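Local coordinates for putative extracellular solute-binding protein (Bordetella bronchiseptica, PDB 4P56), which binds (R)- and (S)-mandelate and probably delivers such aromatic acids to a TRAP transporter as its periplasmic solute-binding component, at residues A[120-124]-A[331-335]; A[140-144]-A[262-267]. All blocks are in the same frame, centred on the assembly; numbering follows the deposited sequence.

Contact 1. Residues A[120-124]-A[331-335]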
ATOM      1  N   ALA A 120      -6.732 -10.924   0.471  1.00  9.60           N
ATOM      2  CA  ALA A 120      -7.751 -10.926  -0.570  1.00 10.17           C
ATOM      3  C   ALA A 120      -7.222 -10.275  -1.841  1.00  9.53           C
ATOM      4  O   ALA A 120      -7.510 -10.732  -2.954  1.00  9.70           O
ATOM      5  CB  ALA A 120      -9.035 -10.226  -0.074  1.00 10.24           C
ATOM      6  N   ALA A 121      -6.404  -9.240  -1.702  1.00  9.55           N
ATOM      7  CA  ALA A 121      -5.842  -8.593  -2.893  1.00  8.95           C
ATOM      8  C   ALA A 121      -4.935  -9.537  -3.662  1.00  8.88           C
ATOM      9  O   ALA A 121      -5.046  -9.657  -4.878  1.00  9.03           O
ATOM     10  CB  ALA A 121      -5.085  -7.334  -2.530  1.00  8.65           C
ATOM     11  N   TRP A 122      -4.003 -10.179  -2.967  1.00  8.72           N
ATOM     12  CA  TRP A 122      -3.118 -11.131  -3.630  1.00  8.72           C
ATOM     13  C   TRP A 122      -3.891 -12.297  -4.232  1.00  9.07           C
ATOM     14  O   TRP A 122      -3.633 -12.693  -5.361  1.00  9.20           O
ATOM     15  CB  TRP A 122      -2.026 -11.672  -2.696  1.00  8.59           C
ATOM     16  CG  TRP A 122      -1.358 -12.834  -3.357  1.00  8.71           C
ATOM     17  CD1 TRP A 122      -1.483 -14.146  -3.038  1.00 10.18           C
ATOM     18  CD2 TRP A 122      -0.518 -12.773  -4.522  1.00  8.72           C
ATOM     19  NE1 TRP A 122      -0.762 -14.914  -3.931  1.00  9.03           N
ATOM     20  CE2 TRP A 122      -0.164 -14.090  -4.850  1.00  8.92           C
ATOM     21  CE3 TRP A 122      -0.038 -11.716  -5.318  1.00  8.65           C
ATOM     22  CZ2 TRP A 122       0.660 -14.394  -5.940  1.00  9.07           C
ATOM     23  CZ3 TRP A 122       0.758 -12.004  -6.404  1.00  8.83           C
ATOM     24  CH2 TRP A 122       1.117 -13.335  -6.709  1.00 13.30           C
ATOM     25  N   ASP A 123      -4.797 -12.886  -3.476  1.00  9.32           N
ATOM     26  CA  ASP A 123      -5.489 -14.071  -3.965  1.00 11.81           C
ATOM     27  C   ASP A 123      -6.224 -13.695  -5.255  1.00 10.65           C
ATOM     28  O   ASP A 123      -6.252 -14.464  -6.219  1.00 10.28           O
ATOM     29  CB  ASP A 123      -6.464 -14.631  -2.920  1.00 11.45           C
ATOM     30  CG  ASP A 123      -5.767 -15.442  -1.811  1.00 21.21           C
ATOM     31  OD1 ASP A 123      -4.583 -15.791  -1.963  1.00 17.82           O
ATOM     32  OD2 ASP A 123      -6.413 -15.753  -0.776  1.00 19.06           O
ATOM     33  N   THR A 124      -6.790 -12.496  -5.292  1.00  9.94           N
ATOM     34  CA  THR A 124      -7.586 -12.071  -6.456  1.00 10.28           C
ATOM     35  C   THR A 124      -6.638 -11.829  -7.641  1.00 10.17           C
ATOM     36  O   THR A 124      -6.907 -12.280  -8.768  1.00 10.58           O
ATOM     37  CB  THR A 124      -8.370 -10.800  -6.124  1.00 10.30           C
ATOM     38  OG1 THR A 124      -9.308 -11.069  -5.051  1.00 10.55           O
ATOM     39  CG2 THR A 124      -9.122 -10.284  -7.335  1.00 10.70           C
ATOM     40  N   SER A 331     -15.009 -11.889  -6.336  1.00 13.45           N
ATOM     41  CA  SER A 331     -14.176 -12.780  -5.569  1.00 17.36           C
ATOM     42  C   SER A 331     -13.483 -12.033  -4.426  1.00 19.78           C
ATOM     43  O   SER A 331     -13.459 -12.487  -3.274  1.00 15.47           O
ATOM     44  CB  SER A 331     -13.128 -13.380  -6.498  1.00 15.80           C
ATOM     45  OG  SER A 331     -12.333 -14.334  -5.816  1.00 14.43           O
ATOM     46  N   PHE A 332     -12.897 -10.891  -4.762  1.00 13.63           N
ATOM     47  CA  PHE A 332     -12.244 -10.073  -3.752  1.00 14.14           C
ATOM     48  C   PHE A 332     -13.234  -9.702  -2.635  1.00 15.14           C
ATOM     49  O   PHE A 332     -12.893  -9.783  -1.475  1.00 16.12           O
ATOM     50  CB  PHE A 332     -11.652  -8.821  -4.352  1.00 13.61           C
ATOM     51  CG  PHE A 332     -11.196  -7.817  -3.325  1.00 14.45           C
ATOM     52  CD1 PHE A 332      -9.962  -7.956  -2.681  1.00 15.10           C
ATOM     53  CD2 PHE A 332     -11.980  -6.710  -3.029  1.00 14.91           C
ATOM     54  CE1 PHE A 332      -9.538  -7.021  -1.746  1.00 16.12           C
ATOM     55  CE2 PHE A 332     -11.552  -5.766  -2.084  1.00 15.97           C
ATOM     56  CZ  PHE A 332     -10.332  -5.921  -1.454  1.00 16.53           C
ATOM     57  N   ARG A 333     -14.441  -9.276  -2.998  1.00 15.13           N
ATOM     58  CA  ARG A 333     -15.403  -8.798  -1.998  1.00 16.37           C
ATOM     59  C   ARG A 333     -15.851  -9.902  -1.105  1.00 20.25           C
ATOM     60  O   ARG A 333     -16.048  -9.687   0.101  1.00 19.77           O
ATOM     61  CB  ARG A 333     -16.616  -8.138  -2.657  1.00 16.49           C
ATOM     62  CG  ARG A 333     -16.225  -6.795  -3.210  1.00 16.04           C
ATOM     63  CD  ARG A 333     -17.261  -6.166  -4.101  1.00 19.64           C
ATOM     64  NE  ARG A 333     -16.819  -4.806  -4.311  1.00 29.59           N
ATOM     65  CZ  ARG A 333     -17.355  -3.945  -5.162  1.00 38.01           C
ATOM     66  NH1 ARG A 333     -18.385  -4.306  -5.931  1.00 34.74           N
ATOM     67  NH2 ARG A 333     -16.836  -2.722  -5.235  1.00 29.58           N
ATOM     68  N   ALA A 334     -16.047 -11.082  -1.685  1.00 17.37           N
ATOM     69  CA  ALA A 334     -16.519 -12.209  -0.896  1.00 18.90           C
ATOM     70  C   ALA A 334     -15.426 -12.607   0.072  1.00 19.54           C
ATOM     71  O   ALA A 334     -15.675 -12.874   1.248  1.00 21.19           O
ATOM     72  CB  ALA A 334     -16.865 -13.368  -1.784  1.00 18.85           C
ATOM     73  N   GLU A 335     -14.199 -12.606  -0.416  1.00 18.49           N
ATOM     74  CA  GLU A 335     -13.092 -13.079   0.404  1.00 19.36           C
ATOM     75  C   GLU A 335     -12.751 -12.111   1.551  1.00 20.09           C
ATOM     76  O   GLU A 335     -12.497 -12.540   2.683  1.00 21.69           O
ATOM     77  CB  GLU A 335     -11.869 -13.334  -0.464  1.00 18.40           C
ATOM     78  CG  GLU A 335     -10.681 -13.835   0.341  1.00 19.64           C
ATOM     79  CD  GLU A 335      -9.497 -14.201  -0.530  1.00 23.77           C
ATOM     80  OE1 GLU A 335      -9.616 -14.103  -1.778  1.00 23.27           O
ATOM     81  OE2 GLU A 335      -8.459 -14.596   0.040  1.00 23.26           O
TER
HETATM   82  O   HOH W   1     -10.125 -13.556  -4.454  1.00 18.59           O
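Phe332 turns the CD1–CE1 side of its ring to Ala120, whose CB lies obliquely 3.6 Å from CD1. The CG of Phe332 stands anti to the backbone N (chi1 169°), which sends the ring across to helix 114-129, where Ala121 N and Thr124 OG1 meet its edge near the ring plane. Thr124 OG1 also sits 3.3 Å from Phe332 CB and gives its hydrogen to Ala120 O at 2.8 Å, the common bond of a helical threonine to the carbonyl one turn back. Ala120 O takes Thr124 N from the other face of its plane. The segments run roughly antiparallel (145°, axes 9.1 Å apart) where helix 325-340, the last of this family 7 solute-binding protein, packs on helix 114-129. A water joins them, donating to Thr124 OG1 and to Glu335 OE1 (2.8 Å), and bonded also to Ser331 OG. Glu335, extended throughout, lays CD over Ala120 CA and brings OE2 to 2.5 Å from Asp123 OD2, the carboxylates nearly coplanar; so short a gap suggests a proton held by one acid. In the second shell Arg264 forms a salt bridge with Asp123 OD2, and Phe104 meets the Phe332 ring edge-to-face.

Contact 2. Residues A[140-144]-A[262-267]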
ATOM      1  N   LEU A 140       7.014 -11.126 -10.212  1.00  8.86           N
ATOM      2  CA  LEU A 140       6.155 -10.676  -9.123  1.00  8.53           C
ATOM      3  C   LEU A 140       6.065 -11.792  -8.087  1.00  8.64           C
ATOM      4  O   LEU A 140       5.563 -12.867  -8.368  1.00  9.80           O
ATOM      5  CB  LEU A 140       4.755 -10.349  -9.650  1.00  8.08           C
ATOM      6  CG  LEU A 140       3.698  -9.922  -8.630  1.00  9.71           C
ATOM      7  CD1 LEU A 140       4.092  -8.656  -7.885  1.00  7.21           C
ATOM      8  CD2 LEU A 140       2.328  -9.758  -9.299  1.00 15.00           C
ATOM      9  N   LEU A 141       6.539 -11.527  -6.883  1.00  8.78           N
ATOM     10  CA  LEU A 141       6.485 -12.536  -5.823  1.00  9.39           C
ATOM     11  C   LEU A 141       5.154 -12.433  -5.043  1.00 11.85           C
ATOM     12  O   LEU A 141       4.557 -13.442  -4.682  1.00 10.58           O
ATOM     13  CB  LEU A 141       7.672 -12.395  -4.878  1.00  9.45           C
ATOM     14  CG  LEU A 141       9.030 -12.755  -5.453  1.00 10.50           C
ATOM     15  CD1 LEU A 141      10.128 -12.452  -4.434  1.00 13.97           C
ATOM     16  CD2 LEU A 141       9.125 -14.260  -5.902  1.00 10.71           C
ATOM     17  N   GLY A 142       4.686 -11.219  -4.791  1.00  8.20           N
ATOM     18  CA  GLY A 142       3.490 -11.057  -3.981  1.00  9.52           C
ATOM     19  C   GLY A 142       3.051  -9.612  -3.894  1.00  7.46           C
ATOM     20  O   GLY A 142       3.777  -8.726  -4.333  1.00  7.17           O
ATOM     21  N   ILE A 143       1.857  -9.402  -3.350  1.00  7.32           N
ATOM     22  CA  ILE A 143       1.302  -8.085  -3.178  1.00  6.87           C
ATOM     23  C   ILE A 143       0.749  -8.021  -1.764  1.00  7.03           C
ATOM     24  O   ILE A 143       0.294  -9.015  -1.221  1.00  8.39           O
ATOM     25  CB  ILE A 143       0.169  -7.816  -4.191  1.00  9.02           C
ATOM     26  CG1 ILE A 143       0.729  -7.681  -5.603  1.00  7.73           C
ATOM     27  CG2 ILE A 143      -0.609  -6.569  -3.804  1.00 14.62           C
ATOM     28  CD1 ILE A 143      -0.367  -7.732  -6.702  1.00 20.10           C
ATOM     29  N   TYR A 144       0.794  -6.847  -1.170  1.00  8.34           N
ATOM     30  CA  TYR A 144       0.157  -6.607   0.109  1.00  7.96           C
ATOM     31  C   TYR A 144      -0.468  -5.202   0.056  1.00  6.68           C
ATOM     32  O   TYR A 144      -0.233  -4.439  -0.868  1.00  6.31           O
ATOM     33  CB  TYR A 144       1.163  -6.730   1.290  1.00  8.32           C
ATOM     34  CG  TYR A 144       2.353  -5.774   1.223  1.00  7.08           C
ATOM     35  CD1 TYR A 144       2.228  -4.450   1.579  1.00  6.84           C
ATOM     36  CD2 TYR A 144       3.584  -6.206   0.794  1.00 11.28           C
ATOM     37  CE1 TYR A 144       3.299  -3.580   1.510  1.00  9.38           C
ATOM     38  CE2 TYR A 144       4.670  -5.346   0.719  1.00 13.05           C
ATOM     39  CZ  TYR A 144       4.514  -4.032   1.072  1.00  9.78           C
ATOM     40  OH  TYR A 144       5.586  -3.166   1.000  1.00 11.93           O
ATOM     41  N   SER A 262       6.257 -16.813  -0.644  1.00 11.25           N
ATOM     42  CA  SER A 262       5.783 -15.538  -1.182  1.00  7.93           C
ATOM     43  C   SER A 262       4.262 -15.573  -1.309  1.00  9.36           C
ATOM     44  O   SER A 262       3.595 -16.243  -0.525  1.00 11.90           O
ATOM     45  CB  SER A 262       6.476 -15.254  -2.524  1.00  7.88           C
ATOM     46  OG  SER A 262       7.892 -15.087  -2.339  1.00 10.92           O
ATOM     47  N   GLY A 263       3.703 -14.861  -2.292  1.00  9.23           N
ATOM     48  CA  GLY A 263       2.268 -14.915  -2.527  1.00 10.93           C
ATOM     49  C   GLY A 263       1.455 -14.729  -1.259  1.00 15.12           C
ATOM     50  O   GLY A 263       1.608 -13.758  -0.570  1.00  9.06           O
ATOM     51  N   ARG A 264       0.564 -15.663  -0.964  1.00 10.33           N
ATOM     52  CA  ARG A 264      -0.382 -15.478   0.121  1.00 10.74           C
ATOM     53  C   ARG A 264       0.325 -15.412   1.483  1.00 11.17           C
ATOM     54  O   ARG A 264      -0.119 -14.704   2.421  1.00 10.36           O
ATOM     55  CB  ARG A 264      -1.346 -16.655   0.092  1.00 12.24           C
ATOM     56  CG  ARG A 264      -2.504 -16.516   1.009  1.00 20.49           C
ATOM     57  CD  ARG A 264      -3.250 -17.816   0.934  1.00 32.13           C
ATOM     58  NE  ARG A 264      -4.674 -17.596   0.864  1.00 33.10           N
ATOM     59  CZ  ARG A 264      -5.404 -17.233   1.908  1.00 33.44           C
ATOM     60  NH1 ARG A 264      -4.830 -17.050   3.095  1.00 29.12           N
ATOM     61  NH2 ARG A 264      -6.710 -17.057   1.765  1.00 46.71           N
ATOM     62  N   HIS A 265       1.398 -16.186   1.607  1.00 12.03           N
ATOM     63  CA  HIS A 265       2.196 -16.209   2.849  1.00 14.41           C
ATOM     64  C   HIS A 265       2.790 -14.842   3.122  1.00 11.49           C
ATOM     65  O   HIS A 265       2.717 -14.338   4.237  1.00 10.23           O
ATOM     66  CB  HIS A 265       3.322 -17.216   2.722  1.00 14.92           C
ATOM     67  CG  HIS A 265       4.148 -17.364   3.957  1.00 15.23           C
ATOM     68  ND1 HIS A 265       3.759 -18.144   5.025  1.00 25.75           N
ATOM     69  CD2 HIS A 265       5.352 -16.851   4.287  1.00 14.65           C
ATOM     70  CE1 HIS A 265       4.689 -18.102   5.962  1.00 29.29           C
ATOM     71  NE2 HIS A 265       5.665 -17.313   5.545  1.00 16.88           N
ATOM     72  N   LEU A 266       3.377 -14.256   2.084  1.00  8.99           N
ATOM     73  CA  LEU A 266       3.950 -12.901   2.155  1.00 11.06           C
ATOM     74  C   LEU A 266       2.856 -11.851   2.439  1.00  7.99           C
ATOM     75  O   LEU A 266       3.030 -10.951   3.257  1.00  7.82           O
ATOM     76  CB  LEU A 266       4.692 -12.652   0.845  1.00 12.97           C
ATOM     77  CG  LEU A 266       5.275 -11.306   0.437  1.00 14.25           C
ATOM     78  CD1 LEU A 266       6.164 -11.522  -0.781  1.00 11.14           C
ATOM     79  CD2 LEU A 266       4.248 -10.279   0.099  1.00  9.21           C
ATOM     80  N   ALA A 267       1.715 -11.988   1.771  1.00  8.14           N
ATOM     81  CA  ALA A 267       0.626 -11.058   1.943  1.00  8.16           C
ATOM     82  C   ALA A 267       0.213 -11.008   3.399  1.00  8.46           C
ATOM     83  O   ALA A 267       0.042  -9.927   3.964  1.00  8.25           O
ATOM     84  CB  ALA A 267      -0.572 -11.446   1.048  1.00 12.07           C
TER
HETATM   85  O   HOH W   2       1.417 -11.623  -1.725  1.00 35.96           O
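Leu266 reaches from helix 263-285 toward strand 139-145, and its branches divide the work. CB leaves the helix on the strand side, and with CG anti to the backbone N (chi1 172°) the chain extends to a fork at CG. From there CD1 goes to the strand backbone, lying 4.2 Å from Gly142 CA, with Leu141 CB a little farther off. CD2 goes the other way along the strand and touches the Tyr144 ring at its edge, 4.2 Å from CD2 of the tyrosine. Gly142 has no side chain, and Leu266 CD1 packs directly on its CA; the Gly142 and Gly263 CA atoms are 4.3 Å apart. Leu141 and Gly142 both face Val240 of the adjacent strand, forming a classic beta bulge at the edge of the antiparallel sheet. Beside the bulge Gly263 N donates to Leu141 O (2.9 Å, N-H...O 147°), while Ser262 OG, bonded to Leu258 O, lies against Leu141 CB. One turn along the helix, Ala267 CB rests 3.4 Å from Ile143 O. A water accepts from Ile143 N; its approach to Gly263 O is too short to be trusted as a bond. Tyr144 OH is hydrogen-bonded to His238, a residue of the mandelate pocket. One clear bond, Gly263 N to Leu141 O, thus ties the buried backbones together, with the water only a possible second link; leucine and alanine methyls pack beside it, consistent with a helix held near its N-terminal end by one backbone bond and by apolar contact.

Overall arrangement
Contacts 1 and 2 have centres 13 Å apart. Helix 114-129 carries one side of contact 1, leads in the chain to strand 139-145 of contact 2, and touches that strand through Ser118 and Tyr125. Arg264, at the start of helix 263-285, joins them: its NH2 lies 2.9 Å from Asp123 OD2 in a salt bridge and makes a weaker, longer ion pair with Glu335 OE2 (3.5 Å). Such a positive charge would probably ease the closeness of the two acids. Alongside, Trp122 packs on the same helix start, its NE1 3.3 Å from Gly263 CA. Contact 2 lies nearer the ligand: the Tyr144 side chain is about 7 Å from bound (R)-mandelate and that of Ala121 about 13 Å. The Tyr144 ring also meets that of the pocket residue Trp274.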